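Local structure of oxidoreductase, zinc-binding dehydrogenase family (Myxococcus xanthus, 5K1S) at residues A[251-265]-A[271-285]. The protein is a zinc-binding medium-chain reductase thought to take part in an alternative route to isovaleryl coenzyme A, probably using NADP as its cofactor. Numbering follows the deposited sequence.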
ATOM      1  N   ALA A 251     -16.786  -5.591  13.242  1.00 89.59           N
ATOM      2  CA  ALA A 251     -15.435  -5.101  13.481  1.00 88.26           C
ATOM      3  C   ALA A 251     -14.639  -4.910  12.198  1.00 85.48           C
ATOM      4  O   ALA A 251     -13.780  -4.021  12.141  1.00 83.40           O
ATOM      5  CB  ALA A 251     -14.681  -6.063  14.403  1.00 90.91           C
ATOM      6  N   GLY A 252     -14.903  -5.711  11.173  1.00 83.27           N
ATOM      7  CA  GLY A 252     -14.095  -5.697   9.972  1.00 80.76           C
ATOM      8  C   GLY A 252     -13.011  -6.754  10.019  1.00 82.13           C
ATOM      9  O   GLY A 252     -12.948  -7.596  10.920  1.00 85.20           O
ATOM     10  N   VAL A 253     -12.135  -6.702   9.020  1.00 71.86           N
ATOM     11  CA  VAL A 253     -11.032  -7.647   8.912  1.00 72.84           C
ATOM     12  C   VAL A 253      -9.721  -6.913   9.161  1.00 71.13           C
ATOM     13  O   VAL A 253      -9.607  -5.696   8.980  1.00 68.44           O
ATOM     14  CB  VAL A 253     -11.007  -8.362   7.545  1.00 71.62           C
ATOM     15  CG1 VAL A 253     -12.247  -9.228   7.378  1.00 73.73           C
ATOM     16  CG2 VAL A 253     -10.895  -7.354   6.410  1.00 67.30           C
ATOM     17  N   ASP A 254      -8.714  -7.677   9.590  1.00 76.11           N
ATOM     18  CA  ASP A 254      -7.397  -7.108   9.844  1.00 74.62           C
ATOM     19  C   ASP A 254      -6.606  -6.937   8.553  1.00 71.48           C
ATOM     20  O   ASP A 254      -5.924  -5.923   8.369  1.00 68.76           O
ATOM     21  CB  ASP A 254      -6.626  -7.993  10.824  1.00 77.22           C
ATOM     22  CG  ASP A 254      -7.328  -8.136  12.159  1.00 80.03           C
ATOM     23  OD1 ASP A 254      -8.149  -9.066  12.302  1.00 82.55           O
ATOM     24  OD2 ASP A 254      -7.060  -7.319  13.064  1.00 79.69           O
ATOM     25  N   VAL A 255      -6.686  -7.915   7.653  1.00 85.10           N
ATOM     26  CA  VAL A 255      -5.956  -7.889   6.393  1.00 81.92           C
ATOM     27  C   VAL A 255      -6.851  -8.466   5.306  1.00 81.10           C
ATOM     28  O   VAL A 255      -7.727  -9.293   5.571  1.00 84.08           O
ATOM     29  CB  VAL A 255      -4.625  -8.673   6.489  1.00 82.94           C
ATOM     30  CG1 VAL A 255      -4.877 -10.103   6.938  1.00 86.85           C
ATOM     31  CG2 VAL A 255      -3.873  -8.652   5.162  1.00 78.98           C
ATOM     32  N   ALA A 256      -6.628  -8.016   4.071  1.00 60.37           N
ATOM     33  CA  ALA A 256      -7.386  -8.485   2.921  1.00 59.01           C
ATOM     34  C   ALA A 256      -6.429  -8.832   1.791  1.00 55.69           C
ATOM     35  O   ALA A 256      -5.503  -8.068   1.499  1.00 52.43           O
ATOM     36  CB  ALA A 256      -8.396  -7.433   2.453  1.00 56.86           C
ATOM     37  N   VAL A 257      -6.656  -9.980   1.163  1.00 68.31           N
ATOM     38  CA  VAL A 257      -5.879 -10.425   0.012  1.00 65.14           C
ATOM     39  C   VAL A 257      -6.730 -10.142  -1.222  1.00 62.73           C
ATOM     40  O   VAL A 257      -7.665 -10.885  -1.531  1.00 64.66           O
ATOM     41  CB  VAL A 257      -5.506 -11.905   0.119  1.00 67.94           C
ATOM     42  CG1 VAL A 257      -4.706 -12.346  -1.097  1.00 64.33           C
ATOM     43  CG2 VAL A 257      -4.723 -12.160   1.399  1.00 71.09           C
ATOM     44  N   GLU A 258      -6.405  -9.064  -1.932  1.00 69.94           N
ATOM     45  CA  GLU A 258      -7.199  -8.616  -3.076  1.00 68.02           C
ATOM     46  C   GLU A 258      -6.629  -9.243  -4.342  1.00 65.76           C
ATOM     47  O   GLU A 258      -5.692  -8.716  -4.945  1.00 62.76           O
ATOM     48  CB  GLU A 258      -7.207  -7.094  -3.159  1.00 65.84           C
ATOM     49  CG  GLU A 258      -8.001  -6.542  -4.335  1.00 64.26           C
ATOM     50  CD  GLU A 258      -9.464  -6.953  -4.304  1.00 66.62           C
ATOM     51  OE1 GLU A 258     -10.276  -6.227  -3.693  1.00 67.74           O
ATOM     52  OE2 GLU A 258      -9.799  -8.005  -4.888  1.00 67.44           O
ATOM     53  N   ILE A 259      -7.205 -10.371  -4.750  1.00 63.20           N
ATOM     54  CA  ILE A 259      -6.792 -11.044  -5.979  1.00 61.50           C
ATOM     55  C   ILE A 259      -7.578 -10.532  -7.178  1.00 59.90           C
ATOM     56  O   ILE A 259      -7.016 -10.330  -8.256  1.00 57.34           O
ATOM     57  CB  ILE A 259      -6.951 -12.569  -5.820  1.00 64.59           C
ATOM     58  CG1 ILE A 259      -6.064 -13.085  -4.683  1.00 66.45           C
ATOM     59  CG2 ILE A 259      -6.612 -13.282  -7.130  1.00 63.05           C
ATOM     60  CD1 ILE A 259      -6.318 -14.534  -4.312  1.00 70.66           C
ATOM     61  N   VAL A 260      -8.886 -10.327  -7.012  1.00 67.35           N
ATOM     62  CA  VAL A 260      -9.718  -9.880  -8.125  1.00 66.20           C
ATOM     63  C   VAL A 260      -9.259  -8.511  -8.610  1.00 63.32           C
ATOM     64  O   VAL A 260      -8.992  -8.311  -9.800  1.00 61.54           O
ATOM     65  CB  VAL A 260     -11.201  -9.865  -7.714  1.00 68.72           C
ATOM     66  CG1 VAL A 260     -12.070  -9.366  -8.857  1.00 68.39           C
ATOM     67  CG2 VAL A 260     -11.646 -11.254  -7.272  1.00 72.03           C
ATOM     68  N   GLY A 261      -9.169  -7.549  -7.696  1.00 47.96           N
ATOM     69  CA  GLY A 261      -8.759  -6.204  -8.048  1.00 46.53           C
ATOM     70  C   GLY A 261      -9.911  -5.220  -8.100  1.00 48.20           C
ATOM     71  O   GLY A 261     -10.668  -5.083  -7.135  1.00 50.21           O
ATOM     72  N   SER A 262     -10.061  -4.542  -9.243  1.00 59.08           N
ATOM     73  CA  SER A 262     -11.007  -3.433  -9.343  1.00 60.65           C
ATOM     74  C   SER A 262     -12.435  -3.874  -9.044  1.00 63.92           C
ATOM     75  O   SER A 262     -13.207  -3.124  -8.434  1.00 65.68           O
ATOM     76  CB  SER A 262     -10.928  -2.811 -10.739  1.00 59.88           C
ATOM     77  OG  SER A 262     -11.158  -3.780 -11.748  1.00 60.27           O
ATOM     78  N   ALA A 263     -12.809  -5.084  -9.461  1.00 64.93           N
ATOM     79  CA  ALA A 263     -14.207  -5.495  -9.370  1.00 68.32           C
ATOM     80  C   ALA A 263     -14.695  -5.515  -7.925  1.00 70.11           C
ATOM     81  O   ALA A 263     -15.857  -5.191  -7.652  1.00 72.93           O
ATOM     82  CB  ALA A 263     -14.394  -6.867 -10.015  1.00 69.05           C
ATOM     83  N   THR A 264     -13.828  -5.892  -6.987  1.00 68.52           N
ATOM     84  CA  THR A 264     -14.203  -6.025  -5.584  1.00 70.34           C
ATOM     85  C   THR A 264     -13.515  -5.010  -4.681  1.00 68.96           C
ATOM     86  O   THR A 264     -13.761  -5.015  -3.471  1.00 70.45           O
ATOM     87  CB  THR A 264     -13.878  -7.436  -5.082  1.00 70.71           C
ATOM     88  OG1 THR A 264     -12.458  -7.633  -5.088  1.00 68.23           O
ATOM     89  CG2 THR A 264     -14.532  -8.492  -5.959  1.00 72.17           C
ATOM     90  N   PHE A 265     -12.672  -4.135  -5.235  1.00 72.10           N
ATOM     91  CA  PHE A 265     -11.816  -3.294  -4.404  1.00 70.57           C
ATOM     92  C   PHE A 265     -12.637  -2.371  -3.509  1.00 72.60           C
ATOM     93  O   PHE A 265     -12.423  -2.316  -2.292  1.00 73.15           O
ATOM     94  CB  PHE A 265     -10.870  -2.485  -5.291  1.00 67.76           C
ATOM     95  CG  PHE A 265      -9.725  -1.861  -4.547  1.00 66.32           C
ATOM     96  CD1 PHE A 265      -8.657  -2.631  -4.123  1.00 66.14           C
ATOM     97  CD2 PHE A 265      -9.714  -0.505  -4.278  1.00 65.98           C
ATOM     98  CE1 PHE A 265      -7.603  -2.060  -3.441  1.00 65.55           C
ATOM     99  CE2 PHE A 265      -8.663   0.069  -3.598  1.00 65.46           C
ATOM    100  CZ  PHE A 265      -7.606  -0.708  -3.180  1.00 65.22           C
ATOM    101  N   SER A 271     -14.805  -3.068   3.919  1.00 66.44           N
ATOM    102  CA  SER A 271     -14.794  -4.249   4.766  1.00 69.64           C
ATOM    103  C   SER A 271     -13.609  -4.283   5.724  1.00 70.48           C
ATOM    104  O   SER A 271     -13.513  -5.215   6.530  1.00 73.46           O
ATOM    105  CB  SER A 271     -14.787  -5.508   3.893  1.00 70.02           C
ATOM    106  OG  SER A 271     -14.894  -6.678   4.680  1.00 73.54           O
ATOM    107  N   MET A 272     -12.717  -3.296   5.668  1.00 71.12           N
ATOM    108  CA  MET A 272     -11.505  -3.302   6.476  1.00 71.70           C
ATOM    109  C   MET A 272     -11.754  -2.667   7.836  1.00 73.39           C
ATOM    110  O   MET A 272     -12.434  -1.644   7.945  1.00 72.47           O
ATOM    111  CB  MET A 272     -10.377  -2.549   5.768  1.00 68.31           C
ATOM    112  CG  MET A 272     -10.017  -3.095   4.399  1.00 66.20           C
ATOM    113  SD  MET A 272      -9.592  -4.845   4.434  1.00 68.64           S
ATOM    114  CE  MET A 272      -8.100  -4.822   5.427  1.00 69.57           C
ATOM    115  N   ALA A 273     -11.185  -3.278   8.870  1.00 75.85           N
ATOM    116  CA  ALA A 273     -11.210  -2.707  10.203  1.00 77.29           C
ATOM    117  C   ALA A 273     -10.181  -1.585  10.313  1.00 74.96           C
ATOM    118  O   ALA A 273      -9.268  -1.484   9.489  1.00 72.74           O
ATOM    119  CB  ALA A 273     -10.923  -3.786  11.240  1.00 80.76           C
ATOM    120  N   PRO A 274     -10.308  -0.721  11.319  1.00 78.13           N
ATOM    121  CA  PRO A 274      -9.335   0.366  11.480  1.00 76.05           C
ATOM    122  C   PRO A 274      -7.907  -0.158  11.520  1.00 76.00           C
ATOM    123  O   PRO A 274      -7.600  -1.130  12.213  1.00 78.52           O
ATOM    124  CB  PRO A 274      -9.745   1.010  12.808  1.00 77.49           C
ATOM    125  CG  PRO A 274     -11.194   0.702  12.941  1.00 79.12           C
ATOM    126  CD  PRO A 274     -11.383  -0.654  12.325  1.00 80.38           C
ATOM    127  N   GLY A 275      -7.028   0.497  10.766  1.00 68.93           N
ATOM    128  CA  GLY A 275      -5.644   0.076  10.691  1.00 68.53           C
ATOM    129  C   GLY A 275      -5.402  -1.162   9.860  1.00 68.94           C
ATOM    130  O   GLY A 275      -4.273  -1.661   9.833  1.00 68.93           O
ATOM    131  N   GLY A 276      -6.424  -1.678   9.183  1.00 60.56           N
ATOM    132  CA  GLY A 276      -6.244  -2.853   8.359  1.00 60.81           C
ATOM    133  C   GLY A 276      -5.382  -2.575   7.145  1.00 57.36           C
ATOM    134  O   GLY A 276      -5.154  -1.431   6.749  1.00 54.60           O
ATOM    135  N   ARG A 277      -4.896  -3.656   6.537  1.00 65.66           N
ATOM    136  CA  ARG A 277      -3.992  -3.567   5.400  1.00 62.24           C
ATOM    137  C   ARG A 277      -4.496  -4.458   4.274  1.00 61.23           C
ATOM    138  O   ARG A 277      -4.834  -5.623   4.503  1.00 64.05           O
ATOM    139  CB  ARG A 277      -2.565  -3.962   5.802  1.00 62.98           C
ATOM    140  CG  ARG A 277      -2.448  -5.345   6.414  1.00 67.02           C
ATOM    141  CD  ARG A 277      -1.121  -5.520   7.131  1.00 67.38           C
ATOM    142  NE  ARG A 277      -0.926  -6.891   7.593  1.00 69.30           N
ATOM    143  CZ  ARG A 277      -1.453  -7.394   8.705  1.00 72.52           C
ATOM    144  NH1 ARG A 277      -2.220  -6.644   9.486  1.00 73.76           N
ATOM    145  NH2 ARG A 277      -1.215  -8.655   9.038  1.00 74.19           N
ATOM    146  N   VAL A 278      -4.543  -3.905   3.065  1.00 56.83           N
ATOM    147  CA  VAL A 278      -4.987  -4.620   1.874  1.00 55.45           C
ATOM    148  C   VAL A 278      -3.757  -4.944   1.040  1.00 52.52           C
ATOM    149  O   VAL A 278      -3.013  -4.040   0.641  1.00 49.84           O
ATOM    150  CB  VAL A 278      -5.999  -3.796   1.065  1.00 53.74           C
ATOM    151  CG1 VAL A 278      -6.402  -4.533  -0.209  1.00 52.47           C
ATOM    152  CG2 VAL A 278      -7.219  -3.482   1.912  1.00 56.38           C
ATOM    153  N   VAL A 279      -3.547  -6.227   0.768  1.00 55.56           N
ATOM    154  CA  VAL A 279      -2.421  -6.685  -0.036  1.00 52.76           C
ATOM    155  C   VAL A 279      -2.950  -6.972  -1.436  1.00 50.81           C
ATOM    156  O   VAL A 279      -3.671  -7.952  -1.650  1.00 52.58           O
ATOM    157  CB  VAL A 279      -1.752  -7.922   0.576  1.00 54.83           C
ATOM    158  CG1 VAL A 279      -0.471  -8.251  -0.174  1.00 51.47           C
ATOM    159  CG2 VAL A 279      -1.463  -7.693   2.055  1.00 57.99           C
ATOM    160  N   VAL A 280      -2.594  -6.119  -2.390  1.00 49.27           N
ATOM    161  CA  VAL A 280      -3.102  -6.220  -3.753  1.00 47.79           C
ATOM    162  C   VAL A 280      -2.123  -7.044  -4.576  1.00 46.11           C
ATOM    163  O   VAL A 280      -0.932  -6.720  -4.648  1.00 44.47           O
ATOM    164  CB  VAL A 280      -3.307  -4.831  -4.374  1.00 46.22           C
ATOM    165  CG1 VAL A 280      -3.985  -4.954  -5.732  1.00 45.42           C
ATOM    166  CG2 VAL A 280      -4.122  -3.943  -3.443  1.00 47.81           C
ATOM    167  N   VAL A 281      -2.624  -8.110  -5.198  1.00 55.45           N
ATOM    168  CA  VAL A 281      -1.796  -8.951  -6.058  1.00 54.22           C
ATOM    169  C   VAL A 281      -2.379  -9.150  -7.448  1.00 53.46           C
ATOM    170  O   VAL A 281      -1.632  -9.520  -8.374  1.00 52.08           O
ATOM    171  CB  VAL A 281      -1.539 -10.319  -5.382  1.00 56.30           C
ATOM    172  CG1 VAL A 281      -2.841 -11.076  -5.167  1.00 59.43           C
ATOM    173  CG2 VAL A 281      -0.547 -11.155  -6.190  1.00 55.23           C
ATOM    174  N   GLY A 282      -3.671  -8.911  -7.678  1.00 51.18           N
ATOM    175  CA  GLY A 282      -4.267  -9.193  -8.965  1.00 50.74           C
ATOM    176  C   GLY A 282      -5.273  -8.133  -9.367  1.00 50.58           C
ATOM    177  O   GLY A 282      -5.844  -7.428  -8.532  1.00 51.50           O
ATOM    178  N   ASN A 283      -5.474  -8.036 -10.685  1.00 53.16           N
ATOM    179  CA  ASN A 283      -6.501  -7.166 -11.268  1.00 53.19           C
ATOM    180  C   ASN A 283      -7.015  -7.874 -12.526  1.00 53.34           C
ATOM    181  O   ASN A 283      -6.529  -7.634 -13.633  1.00 52.07           O
ATOM    182  CB  ASN A 283      -5.956  -5.782 -11.588  1.00 51.86           C
ATOM    183  CG  ASN A 283      -7.053  -4.745 -11.720  1.00 52.55           C
ATOM    184  OD1 ASN A 283      -8.139  -4.899 -11.158  1.00 54.39           O
ATOM    185  ND2 ASN A 283      -6.778  -3.684 -12.467  1.00 51.91           N
ATOM    186  N   LEU A 284      -8.008  -8.744 -12.337  1.00 72.68           N
ATOM    187  CA  LEU A 284      -8.440  -9.624 -13.420  1.00 73.28           C
ATOM    188  C   LEU A 284      -9.099  -8.847 -14.550  1.00 73.94           C
ATOM    189  O   LEU A 284      -8.854  -9.132 -15.728  1.00 73.29           O
ATOM    190  CB  LEU A 284      -9.384 -10.694 -12.867  1.00 75.88           C
ATOM    191  CG  LEU A 284      -8.734 -11.607 -11.820  1.00 76.90           C
ATOM    192  CD1 LEU A 284      -9.724 -12.632 -11.288  1.00 80.16           C
ATOM    193  CD2 LEU A 284      -7.498 -12.308 -12.384  1.00 75.81           C
ATOM    194  N   GLU A 285      -9.929  -7.864 -14.225  1.00 81.18           N
ATOM    195  CA  GLU A 285     -10.628  -7.097 -15.247  1.00 82.29           C
ATOM    196  C   GLU A 285      -9.808  -5.926 -15.775  1.00 80.54           C
ATOM    197  O   GLU A 285     -10.262  -5.239 -16.695  1.00 81.85           O
ATOM    198  CB  GLU A 285     -11.964  -6.595 -14.696  1.00 85.10           C
ATOM    199  CG  GLU A 285     -12.932  -7.721 -14.363  1.00 87.71           C
ATOM    200  CD  GLU A 285     -14.256  -7.224 -13.822  1.00 90.76           C
ATOM    201  OE1 GLU A 285     -14.421  -5.995 -13.678  1.00 90.80           O
ATOM    202  OE2 GLU A 285     -15.136  -8.066 -13.542  1.00 93.28           O
TER
HETATM  203  O   HOH W   1     -13.888  -3.339 -12.726  1.00 33.05           O
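Met272 folds back against Val253 and Ala256. Its CB points away from 251-265, but bends at chi2 and chi3 fold the flexible thioether round: SD comes 3.4 Å from Val253 CG2 and 3.5 Å from Ala256 CB, and CE ends near Ala256 N and the carbonyl oxygen of Asp254. The short side chain of Ala256 meets the sulfur on the side of the sheet shared with Val278.

Beyond it, strands 255-258 and 276-280 run parallel, bonded alternately from Arg277 N to Asp254 O through to Val281 N to Glu258 O; midway, Val279 N meets Ala256 O at 2.8 Å. Branched valines fit this extended backbone, and Val255 CG2 meets Val279 CG2 on the face where helix 165-178 packs, its Thr174 touching Val257 and Val279. Arg277 spreads its guanidinium over Val255, whose CB lies 4.1 Å above the centre of the plane, while its nitrogens bond Gly179 O and form a salt bridge with Glu185.

This is the fourth strand, helix 262-270 and fifth strand of a Rossmann-type nucleotide-binding fold, a right-handed beta-alpha-beta crossover. At the C-terminal end of the fourth strand, the buried Glu258 carboxylate accepts bonds from Gly261 N, approaching from above its plane, and from Thr190 and Thr268. Phe265, on the crossover helix, turns its ring edge to Val280 CG2, with CE1 4.0 Å away.

Past the strands, Asn283 swings its amide back, CG anti to the backbone N (chi1 -160°), and OD1 accepts Ser262 N at 2.7 Å. Asparagine serves both ways here, because ND2 bonds Gly287 O. Gly261 takes phi 104°, a backbone shape to which glycine is well suited, and a water links Ser262 OG to Glu285 OE1.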